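Galactan 1,3-beta-galactosidase (Phanerochaete chrysosporium, PDB 7BYS) probably hydrolyses the beta-1,3-galactan backbone of arabinogalactan from the chain end, and joins a family 43 catalytic domain to a galactose-binding carbohydrate-binding module. Local coordinates at residues S364-V369 / Q383-G388; W208-N213 / A235-Y240. One frame throughout, in Å; residues are numbered along the deposited sequence. Where two conformers were deposited one is given.

Contact 1 of 2, residues S364-V369 / Q383-G388; sequences STYRNV and QPDSGG. With NAG (2-acetamido-2-deoxy-beta-D-glucopyranose), chain E.
Arg367 and Gln383 form an antiparallel hydrogen-bonded pair where the outermost strand 379-383 runs beside strand 367-373 in the carbohydrate-binding module. Arg367 N reaches Gln383 O at 2.9 Å, nearly straight at 161°, and Gln383 N returns to Arg367 O at 2.8 Å, each donor above the carbonyl plane. Next to this pair the packing is tightest. Tyr366, with CG anti to its own carbonyl carbon (chi1 -84°), lays its ring across Pro384, whose CA sits 3.5 Å from the ring centroid and 2° off the normal, a CH-pi contact. Pro384 CB carries the overlap to Tyr366 CZ, 3.6 Å away. On the other flank the extended Gln383 side chain crosses Val369 obliquely, its CD 3.6 Å from Val369 CG1, while OE1 of this buried residue accepts from Ala419 N. Toward the exposed Ser364 and Thr365 the contact loosens into solvent. There a water, in plane at the Tyr366 ring edge, donates to Asp385 OD1 at 2.7 Å and to Ser364 O; the same OD1 of buried Asp385 also hydrogen-bonds with Tyr240 OH. Beyond the strand pair, Asn368 ND2 is bonded to C1 of an N-linked NAG and its OD1 is held by Asn416 ND2. Arg367, part of the galactose site seen in this protein, runs out extended to a salt bridge with Asp363, and its NH2 hydrogen-bonds a citrate, probably from the crystallisation liquor. At this margin of the beta-sandwich, Pro384 and Gln383 rest on Phe359 of strand 352-360, while Tyr366 and Pro384 also touch Tyr240 of the turn at about 237-240.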
ATOM      1  N   SER A 364      -8.665 -13.624  13.392  1.00 10.98           N
ATOM      2  CA  SER A 364      -7.751 -12.512  13.605  1.00 11.98           C
ATOM      3  C   SER A 364      -6.423 -12.737  12.901  1.00 13.23           C
ATOM      4  O   SER A 364      -5.588 -11.828  12.872  1.00 16.73           O
ATOM      5  CB  SER A 364      -7.481 -12.331  15.098  1.00 11.44           C
ATOM      6  OG  SER A 364      -6.991 -13.535  15.658  1.00 14.29           O
ATOM      7  N   THR A 365      -6.223 -13.927  12.336  1.00 13.33           N
ATOM      8  CA  THR A 365      -4.962 -14.378  11.776  1.00 13.75           C
ATOM      9  C   THR A 365      -5.194 -14.875  10.353  1.00 12.08           C
ATOM     10  O   THR A 365      -6.330 -15.076   9.912  1.00 11.51           O
ATOM     11  CB  THR A 365      -4.347 -15.487  12.648  1.00 14.84           C
ATOM     12  OG1 THR A 365      -5.346 -16.466  12.955  1.00 15.92           O
ATOM     13  CG2 THR A 365      -3.815 -14.902  13.959  1.00 19.99           C
ATOM     14  N   TYR A 366      -4.091 -15.070   9.635  1.00 11.55           N
ATOM     15  CA  TYR A 366      -4.151 -15.504   8.248  1.00 11.81           C
ATOM     16  C   TYR A 366      -4.573 -16.964   8.152  1.00 12.77           C
ATOM     17  O   TYR A 366      -4.325 -17.773   9.047  1.00 12.41           O
ATOM     18  CB  TYR A 366      -2.763 -15.422   7.618  1.00 11.62           C
ATOM     19  CG  TYR A 366      -2.369 -14.070   7.082  1.00 12.62           C
ATOM     20  CD1 TYR A 366      -2.587 -12.913   7.814  1.00 12.33           C
ATOM     21  CD2 TYR A 366      -1.784 -13.955   5.829  1.00 12.64           C
ATOM     22  CE1 TYR A 366      -2.212 -11.672   7.316  1.00 13.99           C
ATOM     23  CE2 TYR A 366      -1.403 -12.724   5.323  1.00 15.36           C
ATOM     24  CZ  TYR A 366      -1.626 -11.590   6.065  1.00 13.83           C
ATOM     25  OH  TYR A 366      -1.247 -10.365   5.540  1.00 17.69           O
ATOM     26  N   ARG A 367      -5.213 -17.292   7.039  1.00 10.43           N
ATOM     27  CA  ARG A 367      -5.364 -18.663   6.578  1.00  9.82           C
ATOM     28  C   ARG A 367      -4.615 -18.794   5.256  1.00 11.35           C
ATOM     29  O   ARG A 367      -3.952 -17.860   4.799  1.00 11.02           O
ATOM     30  CB  ARG A 367      -6.846 -19.011   6.426  1.00 10.87           C
ATOM     31  CG  ARG A 367      -7.601 -18.991   7.740  1.00 11.19           C
ATOM     32  CD  ARG A 367      -8.972 -19.589   7.559  1.00 15.52           C
ATOM     33  NE  ARG A 367      -9.760 -19.501   8.783  1.00 14.10           N
ATOM     34  CZ  ARG A 367     -10.891 -20.163   8.991  1.00 16.29           C
ATOM     35  NH1 ARG A 367     -11.371 -20.989   8.066  1.00 16.62           N
ATOM     36  NH2 ARG A 367     -11.543 -20.004  10.135  1.00 17.31           N
ATOM     37  N   ASN A 368      -4.721 -19.959   4.629  1.00 12.29           N
ATOM     38  CA  ASN A 368      -4.221 -20.113   3.269  1.00 12.79           C
ATOM     39  C   ASN A 368      -5.052 -21.172   2.576  1.00 11.32           C
ATOM     40  O   ASN A 368      -5.831 -21.888   3.203  1.00 11.88           O
ATOM     41  CB  ASN A 368      -2.751 -20.511   3.251  1.00 16.93           C
ATOM     42  CG  ASN A 368      -2.434 -21.405   4.366  1.00 18.76           C
ATOM     43  OD1 ASN A 368      -2.851 -22.561   4.370  1.00 20.03           O
ATOM     44  ND2 ASN A 368      -1.725 -20.885   5.358  1.00 23.53           N
ATOM     45  N   VAL A 369      -4.878 -21.254   1.263  1.00 10.71           N
ATOM     46  CA  VAL A 369      -5.643 -22.181   0.438  1.00 11.24           C
ATOM     47  C   VAL A 369      -4.703 -22.775  -0.602  1.00 13.12           C
ATOM     48  O   VAL A 369      -3.884 -22.066  -1.193  1.00 11.87           O
ATOM     49  CB  VAL A 369      -6.883 -21.502  -0.192  1.00 11.36           C
ATOM     50  CG1 VAL A 369      -6.483 -20.422  -1.204  1.00 10.62           C
ATOM     51  CG2 VAL A 369      -7.818 -22.561  -0.822  1.00 11.36           C
ATOM     52  N   GLN A 383      -4.161 -16.029   2.721  1.00 10.83           N
ATOM     53  CA  GLN A 383      -5.468 -15.384   2.843  1.00 10.87           C
ATOM     54  C   GLN A 383      -5.486 -14.556   4.122  1.00  9.91           C
ATOM     55  O   GLN A 383      -5.779 -15.074   5.216  1.00 10.38           O
ATOM     56  CB  GLN A 383      -6.591 -16.420   2.817  1.00  9.86           C
ATOM     57  CG  GLN A 383      -6.649 -17.149   1.490  1.00  9.65           C
ATOM     58  CD  GLN A 383      -7.675 -18.262   1.485  1.00  9.97           C
ATOM     59  OE1 GLN A 383      -7.640 -19.150   2.331  1.00 12.13           O
ATOM     60  NE2 GLN A 383      -8.617 -18.195   0.556  1.00 11.32           N
ATOM     61  N   PRO A 384      -5.192 -13.257   4.030  1.00  9.32           N
ATOM     62  CA  PRO A 384      -5.222 -12.404   5.222  1.00 10.81           C
ATOM     63  C   PRO A 384      -6.586 -12.432   5.896  1.00 10.58           C
ATOM     64  O   PRO A 384      -7.617 -12.731   5.278  1.00 10.63           O
ATOM     65  CB  PRO A 384      -4.922 -11.002   4.666  1.00 13.14           C
ATOM     66  CG  PRO A 384      -4.183 -11.242   3.377  1.00 12.22           C
ATOM     67  CD  PRO A 384      -4.756 -12.535   2.818  1.00 10.75           C
ATOM     68  N   ASP A 385      -6.591 -12.097   7.191  1.00  9.41           N
ATOM     69  CA  ASP A 385      -7.852 -11.809   7.863  1.00  9.63           C
ATOM     70  C   ASP A 385      -8.590 -10.737   7.072  1.00  9.30           C
ATOM     71  O   ASP A 385      -7.993  -9.750   6.642  1.00 10.81           O
ATOM     72  CB  ASP A 385      -7.587 -11.323   9.290  1.00 11.81           C
ATOM     73  CG  ASP A 385      -6.624 -10.144   9.355  1.00 12.67           C
ATOM     74  OD1 ASP A 385      -5.437 -10.313   9.015  1.00 13.26           O
ATOM     75  OD2 ASP A 385      -7.062  -9.043   9.758  1.00 13.75           O
ATOM     76  N   SER A 386      -9.872 -10.945   6.827  1.00  9.09           N
ATOM     77  CA  SER A 386     -10.607 -10.014   5.985  1.00 10.24           C
ATOM     78  C   SER A 386     -11.399  -8.968   6.759  1.00  9.37           C
ATOM     79  O   SER A 386     -11.910  -8.026   6.146  1.00 12.00           O
ATOM     80  CB  SER A 386     -11.505 -10.776   5.009  1.00 10.16           C
ATOM     81  OG  SER A 386     -12.595 -11.332   5.725  1.00 10.08           O
ATOM     82  N   GLY A 387     -11.494  -9.092   8.083  1.00 10.67           N
ATOM     83  CA  GLY A 387     -12.243  -8.175   8.919  1.00 11.00           C
ATOM     84  C   GLY A 387     -13.483  -8.793   9.531  1.00 14.89           C
ATOM     85  O   GLY A 387     -13.992  -8.273  10.535  1.00 17.38           O
ATOM     86  N   GLY A 388     -13.980  -9.877   8.953  1.00 12.95           N
ATOM     87  CA  GLY A 388     -15.146 -10.559   9.474  1.00 13.34           C
ATOM     88  C   GLY A 388     -15.538 -11.673   8.524  1.00 14.17           C
ATOM     89  O   GLY A 388     -15.155 -11.685   7.350  1.00 13.36           O
TER
HETATM   90  C1  NAG E 502      -1.426 -21.635   6.542  1.00 28.00           C
HETATM   91  C2  NAG E 502      -0.065 -21.323   7.147  1.00 25.29           C
HETATM   92  C3  NAG E 502       0.093 -21.955   8.485  1.00 34.72           C
HETATM   93  C4  NAG E 502      -1.022 -21.583   9.421  1.00 35.59           C
HETATM   94  C5  NAG E 502      -2.384 -21.915   8.821  1.00 31.43           C
HETATM   95  C6  NAG E 502      -3.459 -21.388   9.723  1.00 31.92           C
HETATM   96  C7  NAG E 502       1.938 -20.905   5.605  1.00 34.98           C
HETATM   97  C8  NAG E 502       3.015 -21.416   4.640  1.00 29.73           C
HETATM   98  N2  NAG E 502       0.983 -21.833   6.206  1.00 29.70           N
HETATM   99  O3  NAG E 502       1.357 -21.515   9.053  1.00 42.43           O
HETATM  100  O4  NAG E 502      -0.899 -22.300  10.652  1.00 39.38           O
HETATM  101  O5  NAG E 502      -2.537 -21.299   7.499  1.00 26.82           O
HETATM  102  O6  NAG E 502      -4.712 -21.765   9.211  1.00 34.64           O
HETATM  103  O7  NAG E 502       1.881 -19.749   5.866  1.00 41.02           O
HETATM  104  O   HOH W   1      -3.616 -11.287  10.716  1.00 23.24           O

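Contact 2 of 2, residues W208-N213 / A235-Y240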
ATOM      1  N   TRP A 208      -0.940  -1.784  13.867  1.00 21.25           N
ATOM      2  CA  TRP A 208      -0.648  -2.534  12.653  1.00 18.59           C
ATOM      3  C   TRP A 208      -1.907  -2.870  11.864  1.00 15.62           C
ATOM      4  O   TRP A 208      -1.822  -3.096  10.651  1.00 15.99           O
ATOM      5  CB  TRP A 208       0.035  -3.855  13.010  0.53 25.21           C
ATOM      6  CG  TRP A 208       1.507  -3.785  13.297  0.53 29.11           C
ATOM      7  CD1 TRP A 208       2.141  -4.208  14.432  0.53 28.54           C
ATOM      8  CD2 TRP A 208       2.534  -3.298  12.424  0.53 28.44           C
ATOM      9  NE1 TRP A 208       3.493  -3.997  14.324  0.53 25.45           N
ATOM     10  CE2 TRP A 208       3.760  -3.441  13.101  0.53 25.59           C
ATOM     11  CE3 TRP A 208       2.533  -2.745  11.141  0.53 26.36           C
ATOM     12  CZ2 TRP A 208       4.974  -3.052  12.538  0.53 27.80           C
ATOM     13  CZ3 TRP A 208       3.740  -2.360  10.583  0.53 25.53           C
ATOM     14  CH2 TRP A 208       4.942  -2.515  11.281  0.53 25.47           C
ATOM     15  N   ALA A 209      -3.066  -2.938  12.518  1.00 14.29           N
ATOM     16  CA  ALA A 209      -4.265  -3.398  11.834  1.00 13.06           C
ATOM     17  C   ALA A 209      -4.741  -2.327  10.859  1.00 10.81           C
ATOM     18  O   ALA A 209      -4.639  -1.135  11.155  1.00 11.35           O
ATOM     19  CB  ALA A 209      -5.373  -3.689  12.840  1.00 13.29           C
ATOM     20  N   PRO A 210      -5.257  -2.717   9.697  1.00 10.35           N
ATOM     21  CA  PRO A 210      -5.791  -1.724   8.760  1.00  9.78           C
ATOM     22  C   PRO A 210      -7.076  -1.129   9.310  1.00 12.11           C
ATOM     23  O   PRO A 210      -7.768  -1.734  10.131  1.00 10.70           O
ATOM     24  CB  PRO A 210      -6.078  -2.555   7.503  1.00 10.02           C
ATOM     25  CG  PRO A 210      -6.423  -3.902   8.063  1.00 10.85           C
ATOM     26  CD  PRO A 210      -5.471  -4.096   9.221  1.00 10.13           C
ATOM     27  N   ASN A 211      -7.390   0.081   8.849  1.00  9.20           N
ATOM     28  CA  ASN A 211      -8.652   0.719   9.203  1.00  9.04           C
ATOM     29  C   ASN A 211      -9.163   1.495   7.991  1.00  8.59           C
ATOM     30  O   ASN A 211      -8.424   1.654   7.009  1.00  8.53           O
ATOM     31  CB  ASN A 211      -8.513   1.600  10.453  1.00 10.40           C
ATOM     32  CG  ASN A 211      -7.503   2.718  10.279  1.00 11.13           C
ATOM     33  OD1 ASN A 211      -7.729   3.663   9.524  1.00 11.18           O
ATOM     34  ND2 ASN A 211      -6.374   2.606  10.969  1.00 10.39           N
ATOM     35  N   PRO A 212     -10.421   1.968   7.994  1.00  8.58           N
ATOM     36  CA  PRO A 212     -10.921   2.732   6.842  1.00 10.80           C
ATOM     37  C   PRO A 212     -10.197   4.064   6.706  1.00  9.65           C
ATOM     38  O   PRO A 212     -10.339   4.948   7.557  1.00 10.28           O
ATOM     39  CB  PRO A 212     -12.409   2.932   7.175  1.00 10.78           C
ATOM     40  CG  PRO A 212     -12.731   1.822   8.126  1.00 10.85           C
ATOM     41  CD  PRO A 212     -11.497   1.660   8.956  1.00  8.93           C
ATOM     42  N   ASN A 213      -9.422   4.212   5.633  1.00  7.80           N
ATOM     43  CA  ASN A 213      -8.694   5.449   5.395  1.00  7.32           C
ATOM     44  C   ASN A 213      -9.641   6.518   4.847  1.00  7.61           C
ATOM     45  O   ASN A 213     -10.681   6.217   4.249  1.00 10.09           O
ATOM     46  CB  ASN A 213      -7.525   5.210   4.431  1.00  8.39           C
ATOM     47  CG  ASN A 213      -6.309   4.558   5.097  1.00  8.40           C
ATOM     48  OD1 ASN A 213      -5.186   4.720   4.622  1.00  9.64           O
ATOM     49  ND2 ASN A 213      -6.524   3.796   6.163  1.00  8.45           N
ATOM     50  N   ALA A 235     -16.060  -1.544   5.531  1.00 12.30           N
ATOM     51  CA  ALA A 235     -15.853  -2.887   6.057  1.00 10.15           C
ATOM     52  C   ALA A 235     -14.547  -3.499   5.562  1.00  9.92           C
ATOM     53  O   ALA A 235     -13.968  -4.355   6.238  1.00 11.45           O
ATOM     54  CB  ALA A 235     -17.044  -3.789   5.712  1.00 14.03           C
ATOM     55  N   THR A 236     -14.060  -3.065   4.398  1.00  8.98           N
ATOM     56  CA  THR A 236     -12.847  -3.661   3.845  1.00 11.10           C
ATOM     57  C   THR A 236     -11.566  -3.127   4.470  1.00  9.61           C
ATOM     58  O   THR A 236     -10.496  -3.658   4.165  1.00  9.49           O
ATOM     59  CB  THR A 236     -12.738  -3.463   2.324  1.00 10.85           C
ATOM     60  OG1 THR A 236     -12.443  -2.096   2.025  1.00 10.06           O
ATOM     61  CG2 THR A 236     -14.009  -3.896   1.598  1.00  9.78           C
ATOM     62  N   ARG A 237     -11.644  -2.081   5.293  1.00  8.97           N
ATOM     63  CA  ARG A 237     -10.462  -1.496   5.922  1.00  9.98           C
ATOM     64  C   ARG A 237      -9.438  -1.093   4.859  1.00  9.08           C
ATOM     65  O   ARG A 237      -8.278  -1.515   4.871  1.00  8.88           O
ATOM     66  CB  ARG A 237      -9.869  -2.437   6.972  1.00 10.00           C
ATOM     67  CG  ARG A 237     -10.918  -2.983   7.940  1.00  9.94           C
ATOM     68  CD  ARG A 237     -10.339  -3.992   8.921  1.00 11.43           C
ATOM     69  NE  ARG A 237      -9.843  -5.172   8.222  1.00 11.30           N
ATOM     70  CZ  ARG A 237      -9.060  -6.096   8.768  1.00 12.61           C
ATOM     71  NH1 ARG A 237      -8.665  -5.990  10.035  1.00 14.90           N
ATOM     72  NH2 ARG A 237      -8.639  -7.119   8.030  1.00 11.47           N
ATOM     73  N   THR A 238      -9.909  -0.257   3.928  1.00  8.72           N
ATOM     74  CA  THR A 238      -9.116   0.196   2.785  1.00  8.85           C
ATOM     75  C   THR A 238      -8.618  -0.985   1.964  1.00  8.56           C
ATOM     76  O   THR A 238      -7.470  -1.018   1.513  1.00  9.50           O
ATOM     77  CB  THR A 238      -7.980   1.148   3.179  1.00  7.56           C
ATOM     78  OG1 THR A 238      -8.405   1.978   4.265  1.00  8.66           O
ATOM     79  CG2 THR A 238      -7.636   2.073   2.016  1.00 10.64           C
ATOM     80  N   TRP A 239      -9.502  -1.959   1.741  1.00  9.00           N
ATOM     81  CA  TRP A 239      -9.116  -3.174   1.026  1.00  8.87           C
ATOM     82  C   TRP A 239      -7.874  -3.795   1.662  1.00  8.93           C
ATOM     83  O   TRP A 239      -6.951  -4.250   0.980  1.00 10.41           O
ATOM     84  CB  TRP A 239      -8.930  -2.905  -0.474  1.00  8.67           C
ATOM     85  CG  TRP A 239     -10.213  -2.486  -1.143  1.00 10.33           C
ATOM     86  CD1 TRP A 239     -10.547  -1.234  -1.564  1.00 10.99           C
ATOM     87  CD2 TRP A 239     -11.349  -3.319  -1.413  1.00  9.91           C
ATOM     88  NE1 TRP A 239     -11.808  -1.240  -2.104  1.00 11.01           N
ATOM     89  CE2 TRP A 239     -12.319  -2.510  -2.037  1.00 10.60           C
ATOM     90  CE3 TRP A 239     -11.623  -4.679  -1.223  1.00 11.35           C
ATOM     91  CZ2 TRP A 239     -13.561  -3.005  -2.451  1.00 11.79           C
ATOM     92  CZ3 TRP A 239     -12.854  -5.176  -1.646  1.00 12.24           C
ATOM     93  CH2 TRP A 239     -13.803  -4.340  -2.255  1.00 13.26           C
ATOM     94  N   TYR A 240      -7.863  -3.804   2.997  1.00  7.35           N
ATOM     95  CA  TYR A 240      -6.731  -4.251   3.815  1.00  7.64           C
ATOM     96  C   TYR A 240      -5.422  -3.559   3.409  1.00  8.15           C
ATOM     97  O   TYR A 240      -4.515  -4.149   2.809  1.00  8.49           O
ATOM     98  CB  TYR A 240      -6.607  -5.779   3.816  1.00  8.80           C
ATOM     99  CG  TYR A 240      -5.846  -6.344   4.995  1.00  8.64           C
ATOM    100  CD1 TYR A 240      -4.764  -5.675   5.572  1.00 11.71           C
ATOM    101  CD2 TYR A 240      -6.217  -7.567   5.535  1.00 10.11           C
ATOM    102  CE1 TYR A 240      -4.077  -6.224   6.671  1.00  9.86           C
ATOM    103  CE2 TYR A 240      -5.563  -8.102   6.602  1.00 11.19           C
ATOM    104  CZ  TYR A 240      -4.501  -7.452   7.163  1.00  9.25           C
ATOM    105  OH  TYR A 240      -3.887  -8.036   8.233  1.00 11.57           O
TER
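A weakly bonded left-handed helical turn at about 237-240, with positive phi throughout, packs against the loop 208-213 in the family 43 five-bladed beta-propeller. Thr236 leads into it with an ST motif: its OG1 accepts from Trp239 N at 3.0 Å, and its carbonyl O takes Tyr240 N. Arg237 follows, bent at chi3 (-64°) so that its guanidinium covers Pro210, with CG of the proline 3.5 Å above the centre of the plane; NH2 continues to a salt bridge with Asp385. An alanine here removes the guanidinium over Pro210 and the charge paired with Asp385, and would probably loosen the join to the binding module. The CB of Thr238 is directed at the 208-213 loop, and its OG1 donates to Asn211 O at 2.8 Å, in the carbonyl plane and on a lone pair. The same carbonyl receives a weak bond from ND2 of Asn213, whose OD1 accepts from Asn243 N and whose side chain is about 5 Å from that of Gln242, a galactose-binding residue. Trp239 turns away to stack on His286. Tyr240, with CG anti to the backbone N (chi1 -158°), brings its ring to the proline, with Pro210 CG over one face, offset toward the rim and 3.5 Å from Tyr240 CD1.

Along the chain contact 2 comes first: it closes the excursion through strands 214-218 and 229-230 by setting the loop after strand 197-204 against the turn that leads into strand 242-249, so it joins successive sheets of the propeller. Contact 1 opens more than a hundred residues later and closes the short hairpin of strands 367-373 and 379-383 in the binding module. The two are in series, neither nested nor crossing, yet they meet across the domain boundary with centres about 13 Å apart. Asp385 of contact 1 spans it with both carboxylate oxygens, OD2 in the salt bridge 3.0 Å from Arg237 NH2 and OD1 2.9 Å from Tyr240 OH, a probable hydrogen bond.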